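Local coordinates for protein Pbp related beta-lactamase (Pyrococcus abyssi, PDB 2QMI) that probably hydrolyses peptides as a serine peptidase of the penicillin-binding protein and beta-lactamase family, self-compartmentalised in an octamer, at residues Arg196-Lys201 and Glu205-Val210; Ala338-Ala343 and Asn349-Leu354; Phe412-Thr417 and Lys423-Phe428. All blocks are in the same frame, centred on the assembly; numbering follows the deposited sequence.

Contact 1. Residues Arg196-Lys201 and Glu205-Val210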
loop_
_atom_site.group_PDB
_atom_site.type_symbol
_atom_site.label_atom_id
_atom_site.label_comp_id
_atom_site.label_asym_id
_atom_site.label_seq_id
_atom_site.Cartn_x
_atom_site.Cartn_y
_atom_site.Cartn_z
ATOM N N ARG A 196 3.459 4.592 -52.320
ATOM C CA ARG A 196 3.448 3.984 -50.989
ATOM C C ARG A 196 3.019 5.002 -49.930
ATOM O O ARG A 196 3.600 5.098 -48.848
ATOM C CB ARG A 196 4.819 3.374 -50.664
ATOM C CG ARG A 196 5.153 2.187 -51.570
ATOM C CD ARG A 196 6.406 1.415 -51.163
ATOM N NE ARG A 196 6.288 0.782 -49.850
ATOM C CZ ARG A 196 6.968 1.170 -48.778
ATOM N NH1 ARG A 196 7.815 2.185 -48.866
ATOM N NH2 ARG A 196 6.797 0.553 -47.615
ATOM N N SER A 197 1.989 5.768 -50.278
ATOM C CA SER A 197 1.408 6.773 -49.401
ATOM C C SER A 197 -0.061 6.368 -49.322
ATOM O O SER A 197 -0.728 6.295 -50.351
ATOM C CB SER A 197 1.564 8.163 -50.022
ATOM O OG SER A 197 2.937 8.469 -50.225
ATOM N N TYR A 198 -0.572 6.110 -48.120
ATOM C CA TYR A 198 -1.952 5.640 -47.986
ATOM C C TYR A 198 -2.894 6.379 -47.028
ATOM O O TYR A 198 -2.481 7.240 -46.249
ATOM C CB TYR A 198 -1.939 4.175 -47.557
ATOM C CG TYR A 198 -0.920 3.283 -48.248
ATOM C CD1 TYR A 198 -1.156 2.768 -49.527
ATOM C CD2 TYR A 198 0.254 2.906 -47.595
ATOM C CE1 TYR A 198 -0.250 1.893 -50.135
ATOM C CE2 TYR A 198 1.162 2.034 -48.194
ATOM C CZ TYR A 198 0.904 1.532 -49.460
ATOM O OH TYR A 198 1.804 0.669 -50.043
ATOM N N PHE A 199 -4.166 5.987 -47.092
ATOM C CA PHE A 199 -5.236 6.508 -46.238
ATOM C C PHE A 199 -5.968 5.340 -45.580
ATOM O O PHE A 199 -6.256 5.358 -44.381
ATOM C CB PHE A 199 -6.259 7.302 -47.057
ATOM C CG PHE A 199 -5.943 8.761 -47.180
ATOM C CD1 PHE A 199 -5.965 9.585 -46.057
ATOM C CD2 PHE A 199 -5.630 9.315 -48.415
ATOM C CE1 PHE A 199 -5.681 10.943 -46.162
ATOM C CE2 PHE A 199 -5.344 10.672 -48.531
ATOM C CZ PHE A 199 -5.369 11.489 -47.402
ATOM N N PHE A 200 -6.259 4.322 -46.389
ATOM C CA PHE A 200 -6.996 3.143 -45.947
ATOM C C PHE A 200 -6.121 2.035 -45.362
ATOM O O PHE A 200 -5.086 1.667 -45.929
ATOM C CB PHE A 200 -7.814 2.599 -47.119
ATOM C CG PHE A 200 -8.611 3.655 -47.841
ATOM C CD1 PHE A 200 -9.631 4.347 -47.188
ATOM C CD2 PHE A 200 -8.329 3.976 -49.168
ATOM C CE1 PHE A 200 -10.356 5.338 -47.840
ATOM C CE2 PHE A 200 -9.053 4.973 -49.831
ATOM C CZ PHE A 200 -10.070 5.653 -49.157
ATOM N N LYS A 201 -6.563 1.513 -44.219
ATOM C CA LYS A 201 -5.874 0.452 -43.501
ATOM C C LYS A 201 -5.668 -0.799 -44.339
ATOM O O LYS A 201 -4.681 -1.519 -44.166
ATOM C CB LYS A 201 -6.671 0.088 -42.253
ATOM C CG LYS A 201 -8.110 -0.314 -42.547
ATOM C CD LYS A 201 -8.819 -0.761 -41.273
ATOM C CE LYS A 201 -8.960 0.396 -40.294
ATOM N NZ LYS A 201 -9.900 1.443 -40.810
ATOM N N GLU A 205 -2.023 -2.724 -44.491
ATOM C CA GLU A 205 -1.771 -4.061 -43.965
ATOM C C GLU A 205 -1.181 -4.980 -45.026
ATOM O O GLU A 205 -0.739 -6.092 -44.719
ATOM C CB GLU A 205 -3.062 -4.661 -43.395
ATOM C CG GLU A 205 -4.144 -4.952 -44.424
ATOM C CD GLU A 205 -5.488 -5.283 -43.773
ATOM O OE1 GLU A 205 -6.458 -5.608 -44.509
ATOM O OE2 GLU A 205 -5.574 -5.206 -42.522
ATOM N N LYS A 206 -1.168 -4.512 -46.272
ATOM C CA LYS A 206 -0.611 -5.303 -47.364
ATOM C C LYS A 206 0.859 -4.948 -47.570
ATOM O O LYS A 206 1.611 -5.722 -48.165
ATOM C CB LYS A 206 -1.379 -5.057 -48.669
ATOM C CG LYS A 206 -2.863 -5.439 -48.637
ATOM C CD LYS A 206 -3.093 -6.863 -48.093
ATOM C CE LYS A 206 -2.325 -7.922 -48.885
ATOM N NZ LYS A 206 -2.529 -9.301 -48.323
ATOM N N ASP A 207 1.268 -3.779 -47.070
ATOM C CA ASP A 207 2.651 -3.320 -47.206
ATOM C C ASP A 207 3.602 -4.041 -46.241
ATOM O O ASP A 207 3.314 -4.192 -45.053
ATOM C CB ASP A 207 2.727 -1.808 -46.992
ATOM C CG ASP A 207 4.084 -1.239 -47.375
ATOM O OD1 ASP A 207 5.088 -1.599 -46.724
ATOM O OD2 ASP A 207 4.147 -0.436 -48.334
ATOM N N LYS A 208 4.752 -4.451 -46.767
ATOM C CA LYS A 208 5.746 -5.210 -46.007
ATOM C C LYS A 208 6.750 -4.434 -45.157
ATOM O O LYS A 208 7.635 -5.044 -44.557
ATOM C CB LYS A 208 6.504 -6.121 -46.971
ATOM C CG LYS A 208 5.581 -6.743 -47.997
ATOM C CD LYS A 208 6.319 -7.521 -49.070
ATOM C CE LYS A 208 5.360 -7.871 -50.201
ATOM N NZ LYS A 208 4.197 -8.718 -49.769
ATOM N N ASP A 209 6.622 -3.110 -45.105
ATOM C CA ASP A 209 7.530 -2.286 -44.307
ATOM C C ASP A 209 6.757 -1.115 -43.684
ATOM O O ASP A 209 6.736 -0.003 -44.219
ATOM C CB ASP A 209 8.676 -1.752 -45.173
ATOM C CG ASP A 209 9.816 -1.170 -44.344
ATOM O OD1 ASP A 209 9.560 -0.735 -43.201
ATOM O OD2 ASP A 209 10.966 -1.138 -44.839
ATOM N N VAL A 210 6.129 -1.383 -42.544
ATOM C CA VAL A 210 5.330 -0.393 -41.831
ATOM C C VAL A 210 5.736 -0.427 -40.367
ATOM O O VAL A 210 5.941 -1.502 -39.799
ATOM C CB VAL A 210 3.811 -0.720 -41.940
ATOM C CG1 VAL A 210 2.980 0.349 -41.225
ATOM C CG2 VAL A 210 3.405 -0.817 -43.411
#
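An Arg-Asp salt bridge joins the loops leading into and out of the short helix 201-204, on the surface of the beta-lactamase-like domain, and an Asx turn shapes the second loop. Arg196 of the loop before the helix meets Asp207 of the loop after it. The guanidinium grips the carboxylate side-on, through NE and NH2. Arg196 NH2 lies 2.9 Å from Asp207 OD1. This N-H points well at its acceptor, at 159°, and the oxygen sits in the guanidinium plane. Arg196 NE reaches the syn lone pair of Asp207 OD2 at 2.9 Å, but this bond is more bent. The two planes are turned 43° apart, so the pairing is twisted rather than flat. A bend in the arginine chain at chi3 turns the NE-NH2 edge to the carboxylate. Arg196 NH1 is held separately by Glu52 O.

Tyr198 comes to the same carboxylate from another direction. Its OH is 3.1 Å from Asp207 OD2, which lies at the ring edge; ring and carboxylate planes are steeply inclined. Ile54 packs against the side chains of Arg196, Tyr198 and Asp207.

Asp209 follows in the turn. Its own carboxylate is engaged by Arg41 and Thr50, which ties the loop to a neighbouring part of the domain. At the helix itself, Phe200 is the N-cap residue. Glu205 N bonds to Lys201 O at 2.9 Å, a helical i to i+4 backbone bond that spans the short helix from its first residue. Lys201 packs on Ala45 of a second subunit. The Asx turn closes where Asp209 N donates to Asp207 OD1 at 2.7 Å, making that oxygen a shared acceptor for the turn and for Arg196 NH2.

Contact 2. Residues Ala338-Ala343 and Asn349-Leu354; sequences AMYALA and NPEKEL
Pro350 packs its ring onto Tyr340, and Asn349, just before it, is the N-cap of the short helix 350-353. Asn349 OD1 takes a weak capping bond from Glu351 N.

Pro350 is the first residue of the helix. Its CG sits over one face of the Tyr340 ring, 3.5 Å from the centroid and 19° off the normal, a CH-pi contact. Pro350 CB lies against the rim at Tyr340 CD1, 3.5 Å away, and also touches Ala343 CB at 4.0 Å. Tyr340 has CG anti to its own backbone nitrogen (chi1 -166°), which sends the ring out from helix 334-345 to the proline.

Glu351 takes the hydroxyl of the same tyrosine. Tyr340 OH donates to Glu351 OE2 at 2.7 Å, on the lone pair that faces away from the other carboxylate oxygen. The ring is thus met over one face by Pro350 and at the hydroxyl edge by Glu351. Phe9 of helix 3-16 also stacks on this ring.

Leu354 leaves the helix and stands just before the next, helix 355-364, at its N-cap position. Its CD1 settles on the backbone of helix 334-345, 3.8 Å from both Met339 O and Tyr340 CA. Phe279 and Phe294 touch it as well.

The arrangement is a buried helix-helix junction between helix 334-345 of the beta-lactamase-like part and helix 350-353, which leads into the octamerisation domain.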
loop_
_atom_site.group_PDB
_atom_site.type_symbol
_atom_site.label_atom_id
_atom_site.label_comp_id
_atom_site.label_asym_id
_atom_site.label_seq_id
_atom_site.Cartn_x
_atom_site.Cartn_y
_atom_site.Cartn_z
ATOM N N ALA A 338 15.295 17.560 -38.364
ATOM C CA ALA A 338 15.262 18.125 -39.707
ATOM C C ALA A 338 16.118 19.388 -39.796
ATOM O O ALA A 338 16.927 19.540 -40.713
ATOM C CB ALA A 338 13.825 18.440 -40.105
ATOM N N MET A 339 15.947 20.289 -38.833
ATOM C CA MET A 339 16.692 21.539 -38.827
ATOM C C MET A 339 18.198 21.346 -38.616
ATOM O O MET A 339 19.005 22.117 -39.137
ATOM C CB MET A 339 16.092 22.480 -37.783
ATOM C CG MET A 339 14.608 22.727 -38.026
ATOM S SD MET A 339 13.786 23.783 -36.817
ATOM C CE MET A 339 12.525 24.570 -37.813
ATOM N N TYR A 340 18.572 20.304 -37.879
ATOM C CA TYR A 340 19.975 19.993 -37.630
ATOM C C TYR A 340 20.632 19.654 -38.979
ATOM O O TYR A 340 21.744 20.093 -39.272
ATOM C CB TYR A 340 20.081 18.784 -36.689
ATOM C CG TYR A 340 21.454 18.551 -36.088
ATOM C CD1 TYR A 340 21.777 19.053 -34.827
ATOM C CD2 TYR A 340 22.420 17.805 -36.768
ATOM C CE1 TYR A 340 23.030 18.813 -34.247
ATOM C CE2 TYR A 340 23.678 17.558 -36.199
ATOM C CZ TYR A 340 23.967 18.064 -34.938
ATOM O OH TYR A 340 25.176 17.791 -34.350
ATOM N N ALA A 341 19.935 18.862 -39.788
ATOM C CA ALA A 341 20.439 18.473 -41.098
ATOM C C ALA A 341 20.486 19.703 -42.015
ATOM O O ALA A 341 21.501 19.958 -42.673
ATOM C CB ALA A 341 19.550 17.386 -41.703
ATOM N N LEU A 342 19.396 20.467 -42.052
ATOM C CA LEU A 342 19.348 21.669 -42.879
ATOM C C LEU A 342 20.516 22.596 -42.563
ATOM O O LEU A 342 21.153 23.127 -43.473
ATOM C CB LEU A 342 18.022 22.405 -42.676
ATOM C CG LEU A 342 16.791 21.699 -43.250
ATOM C CD1 LEU A 342 15.526 22.356 -42.742
ATOM C CD2 LEU A 342 16.851 21.733 -44.764
ATOM N N ALA A 343 20.803 22.782 -41.278
ATOM C CA ALA A 343 21.910 23.636 -40.856
ATOM C C ALA A 343 23.239 23.139 -41.426
ATOM O O ALA A 343 24.043 23.929 -41.933
ATOM C CB ALA A 343 21.987 23.677 -39.343
ATOM N N ASN A 349 26.997 25.574 -38.100
ATOM C CA ASN A 349 27.112 24.663 -36.963
ATOM C C ASN A 349 25.797 24.669 -36.172
ATOM O O ASN A 349 25.444 25.666 -35.530
ATOM C CB ASN A 349 28.258 25.088 -36.039
ATOM C CG ASN A 349 28.507 24.082 -34.927
ATOM O OD1 ASN A 349 27.582 23.382 -34.489
ATOM N ND2 ASN A 349 29.751 24.008 -34.452
ATOM N N PRO A 350 25.066 23.545 -36.192
ATOM C CA PRO A 350 23.791 23.447 -35.477
ATOM C C PRO A 350 23.967 23.567 -33.971
ATOM O O PRO A 350 23.139 24.164 -33.282
ATOM C CB PRO A 350 23.276 22.074 -35.891
ATOM C CG PRO A 350 24.543 21.275 -35.975
ATOM C CD PRO A 350 25.479 22.224 -36.706
ATOM N N GLU A 351 25.055 22.994 -33.472
ATOM C CA GLU A 351 25.361 23.019 -32.048
ATOM C C GLU A 351 25.447 24.441 -31.482
ATOM O O GLU A 351 25.450 24.627 -30.264
ATOM C CB GLU A 351 26.685 22.283 -31.789
ATOM C CG GLU A 351 26.728 20.821 -32.263
ATOM C CD GLU A 351 25.904 19.889 -31.383
ATOM O OE1 GLU A 351 25.953 20.043 -30.139
ATOM O OE2 GLU A 351 25.219 18.989 -31.921
ATOM N N LYS A 352 25.503 25.444 -32.354
ATOM C CA LYS A 352 25.605 26.834 -31.899
ATOM C C LYS A 352 24.547 27.776 -32.470
ATOM O O LYS A 352 24.252 28.813 -31.865
ATOM C CB LYS A 352 26.994 27.404 -32.238
ATOM C CG LYS A 352 28.161 26.727 -31.517
ATOM C CD LYS A 352 29.481 27.477 -31.756
ATOM C CE LYS A 352 30.626 26.884 -30.917
ATOM N NZ LYS A 352 31.881 27.700 -30.992
ATOM N N GLU A 353 23.988 27.424 -33.627
ATOM C CA GLU A 353 22.985 28.261 -34.295
ATOM C C GLU A 353 21.527 27.904 -33.996
ATOM O O GLU A 353 20.633 28.722 -34.214
ATOM C CB GLU A 353 23.205 28.223 -35.815
ATOM C CG GLU A 353 24.589 28.686 -36.269
ATOM C CD GLU A 353 24.617 30.138 -36.700
ATOM O OE1 GLU A 353 24.041 30.456 -37.760
ATOM O OE2 GLU A 353 25.217 30.971 -35.983
ATOM N N LEU A 354 21.277 26.687 -33.520
ATOM C CA LEU A 354 19.914 26.263 -33.205
ATOM C C LEU A 354 19.676 26.329 -31.700
ATOM O O LEU A 354 20.176 25.501 -30.944
ATOM C CB LEU A 354 19.668 24.839 -33.707
ATOM C CG LEU A 354 19.786 24.616 -35.219
ATOM C CD1 LEU A 354 19.617 23.137 -35.510
ATOM C CD2 LEU A 354 18.734 25.454 -35.968
#

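Contact 3. Residues Phe412-Thr417 and Lys423-Phe428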
loop_
_atom_site.group_PDB
_atom_site.type_symbol
_atom_site.label_atom_id
_atom_site.label_comp_id
_atom_site.label_asym_id
_atom_site.label_seq_id
_atom_site.Cartn_x
_atom_site.Cartn_y
_atom_site.Cartn_z
ATOM N N PHE A 412 27.259 30.154 -17.631
ATOM C CA PHE A 412 26.378 30.982 -16.814
ATOM C C PHE A 412 24.916 30.961 -17.248
ATOM O O PHE A 412 24.609 31.155 -18.427
ATOM C CB PHE A 412 26.901 32.423 -16.867
ATOM C CG PHE A 412 26.144 33.387 -16.006
ATOM C CD1 PHE A 412 26.164 33.266 -14.617
ATOM C CD2 PHE A 412 25.424 34.426 -16.580
ATOM C CE1 PHE A 412 25.473 34.175 -13.809
ATOM C CE2 PHE A 412 24.730 35.342 -15.784
ATOM C CZ PHE A 412 24.753 35.216 -14.395
ATOM N N ILE A 413 24.021 30.735 -16.290
ATOM C CA ILE A 413 22.586 30.734 -16.550
ATOM C C ILE A 413 21.908 31.617 -15.500
ATOM O O ILE A 413 22.024 31.359 -14.304
ATOM C CB ILE A 413 21.969 29.314 -16.455
ATOM C CG1 ILE A 413 22.590 28.402 -17.515
ATOM C CG2 ILE A 413 20.449 29.387 -16.648
ATOM C CD1 ILE A 413 22.163 26.961 -17.392
ATOM N N LYS A 414 21.219 32.666 -15.944
ATOM C CA LYS A 414 20.521 33.549 -15.019
ATOM C C LYS A 414 19.025 33.294 -15.169
ATOM O O LYS A 414 18.490 33.364 -16.273
ATOM C CB LYS A 414 20.844 35.012 -15.329
ATOM C CG LYS A 414 20.215 36.001 -14.368
ATOM C CD LYS A 414 20.750 37.413 -14.576
ATOM C CE LYS A 414 20.235 38.363 -13.504
ATOM N NZ LYS A 414 20.791 39.741 -13.648
ATOM N N CYS A 415 18.359 32.973 -14.065
ATOM C CA CYS A 415 16.928 32.702 -14.091
ATOM C C CYS A 415 16.212 33.646 -13.149
ATOM O O CYS A 415 16.846 34.365 -12.374
ATOM C CB CYS A 415 16.630 31.270 -13.642
ATOM S SG CYS A 415 17.486 30.010 -14.563
ATOM N N TYR A 416 14.887 33.631 -13.212
ATOM C CA TYR A 416 14.082 34.479 -12.347
ATOM C C TYR A 416 12.760 33.793 -12.105
ATOM O O TYR A 416 12.304 32.988 -12.922
ATOM C CB TYR A 416 13.844 35.845 -12.997
ATOM C CG TYR A 416 12.905 35.818 -14.184
ATOM C CD1 TYR A 416 11.521 35.861 -14.005
ATOM C CD2 TYR A 416 13.399 35.745 -15.488
ATOM C CE1 TYR A 416 10.649 35.838 -15.092
ATOM C CE2 TYR A 416 12.531 35.721 -16.591
ATOM C CZ TYR A 416 11.157 35.769 -16.379
ATOM O OH TYR A 416 10.290 35.752 -17.454
ATOM N N THR A 417 12.151 34.107 -10.971
ATOM C CA THR A 417 10.867 33.540 -10.623
ATOM C C THR A 417 9.986 34.690 -10.174
ATOM O O THR A 417 10.324 35.852 -10.406
ATOM C CB THR A 417 10.993 32.532 -9.493
ATOM O OG1 THR A 417 9.720 31.908 -9.277
ATOM C CG2 THR A 417 11.463 33.223 -8.216
ATOM N N LYS A 423 10.162 40.203 -10.460
ATOM C CA LYS A 423 11.025 39.063 -10.733
ATOM C C LYS A 423 12.265 39.026 -9.839
ATOM O O LYS A 423 13.007 40.009 -9.724
ATOM C CB LYS A 423 11.429 39.040 -12.215
ATOM C CG LYS A 423 12.029 40.329 -12.732
ATOM C CD LYS A 423 12.594 40.145 -14.142
ATOM C CE LYS A 423 11.542 39.769 -15.170
ATOM N NZ LYS A 423 12.166 39.622 -16.527
ATOM N N MET A 424 12.457 37.878 -9.191
ATOM C CA MET A 424 13.582 37.621 -8.296
ATOM C C MET A 424 14.505 36.652 -9.053
ATOM O O MET A 424 14.037 35.661 -9.616
ATOM C CB MET A 424 13.062 36.994 -6.999
ATOM C CG MET A 424 14.085 36.890 -5.893
ATOM S SD MET A 424 13.327 36.440 -4.303
ATOM C CE MET A 424 13.251 34.604 -4.479
ATOM N N TYR A 425 15.807 36.920 -9.061
ATOM C CA TYR A 425 16.725 36.079 -9.823
ATOM C C TYR A 425 17.581 35.052 -9.099
ATOM O O TYR A 425 17.878 35.171 -7.908
ATOM C CB TYR A 425 17.666 36.956 -10.646
ATOM C CG TYR A 425 16.982 38.007 -11.484
ATOM C CD1 TYR A 425 16.338 39.100 -10.885
ATOM C CD2 TYR A 425 17.009 37.936 -12.877
ATOM C CE1 TYR A 425 15.743 40.096 -11.658
ATOM C CE2 TYR A 425 16.416 38.926 -13.661
ATOM C CZ TYR A 425 15.789 40.004 -13.047
ATOM O OH TYR A 425 15.234 41.004 -13.828
ATOM N N ALA A 426 17.991 34.048 -9.869
ATOM C CA ALA A 426 18.869 32.982 -9.400
ATOM C C ALA A 426 20.004 32.931 -10.429
ATOM O O ALA A 426 19.810 33.313 -11.585
ATOM C CB ALA A 426 18.123 31.650 -9.362
ATOM N N GLU A 427 21.184 32.485 -10.009
ATOM C CA GLU A 427 22.327 32.396 -10.918
ATOM C C GLU A 427 23.081 31.087 -10.748
ATOM O O GLU A 427 23.384 30.678 -9.630
ATOM C CB GLU A 427 23.300 33.559 -10.703
ATOM C CG GLU A 427 22.781 34.917 -11.141
ATOM C CD GLU A 427 22.193 35.724 -9.995
ATOM O OE1 GLU A 427 22.924 36.005 -9.017
ATOM O OE2 GLU A 427 21.001 36.090 -10.077
ATOM N N PHE A 428 23.363 30.435 -11.870
ATOM C CA PHE A 428 24.091 29.174 -11.893
ATOM C C PHE A 428 25.468 29.428 -12.501
ATOM O O PHE A 428 25.564 29.949 -13.611
ATOM C CB PHE A 428 23.344 28.149 -12.755
ATOM C CG PHE A 428 22.109 27.590 -12.111
ATOM C CD1 PHE A 428 22.202 26.565 -11.174
ATOM C CD2 PHE A 428 20.852 28.097 -12.425
ATOM C CE1 PHE A 428 21.060 26.055 -10.560
ATOM C CE2 PHE A 428 19.704 27.592 -11.815
ATOM C CZ PHE A 428 19.810 26.571 -10.882
#
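Lys423 lies over Tyr416 with its ammonium above the ring. Lys423 NZ is 4.0 Å from the Tyr416 centroid, 15° off the normal, a cation-pi contact. Lys423 CE lies over the same ring face. A long, weak ion pair with Glu406 is another partner of the ammonium. The hydroxyl of Tyr416 is hydrogen-bonded to Tyr416 OH of a third subunit.

On the sheet face of Lys414, Tyr416, Tyr425 and Glu427, Tyr416 CB rests on the Tyr425 ring, 4.1 Å from its centroid. Lys414 runs out extended past the same ring. Lys414 CE comes to 3.3 Å from Tyr425 CD2, and its NZ makes an off-centre cation-pi contact. Phe412 CZ lies 3.8 Å from Glu427 CG, the two side chains running side by side.

These pairs belong to an antiparallel beta hairpin of the eight-stranded barrel in the octamerisation domain, flanked by strands 400-408 and 434-439. Tyr416-Tyr425 and Lys414-Glu427 are non-hydrogen-bonded pairs. Between them Cys415 N donates to Ala426 O at 2.9 Å and Ala426 N to Cys415 O at 2.8 Å.

The other face carries Ile413, Cys415, Thr417, Met424, Ala426 and Phe428. Cys415 SG sits at the edge of the Phe428 ring, 4.3 Å from Phe428 CE2. Beyond them, Val435 and Leu437 touch Phe428, and Ile362 and Leu363 of helix 355-364 pack on Ile413. Thr417 OG1 is hydrogen-bonded to Pro402 O.

In the fold
The three contacts follow one another along the chain and do not touch. Contact 1 lies on the surface of the beta-lactamase-like domain. Contact 2 is buried at the passage to the octamerisation domain, and contact 3 lies in the barrel. The centres of contacts 1 and 2 are about 32 Å apart, those of contacts 2 and 3 about 27 Å. Contacts 1 and 3 lie on opposite sides of the chain's centre, with nearest atoms about 39 Å apart. Helix 355-364 touches both contacts 2 and 3. Contacts 1 and 3 each meet another subunit; contact 2 meets none. None includes the residues of the SxxK-type motif that probably forms the catalytic site, as in this family.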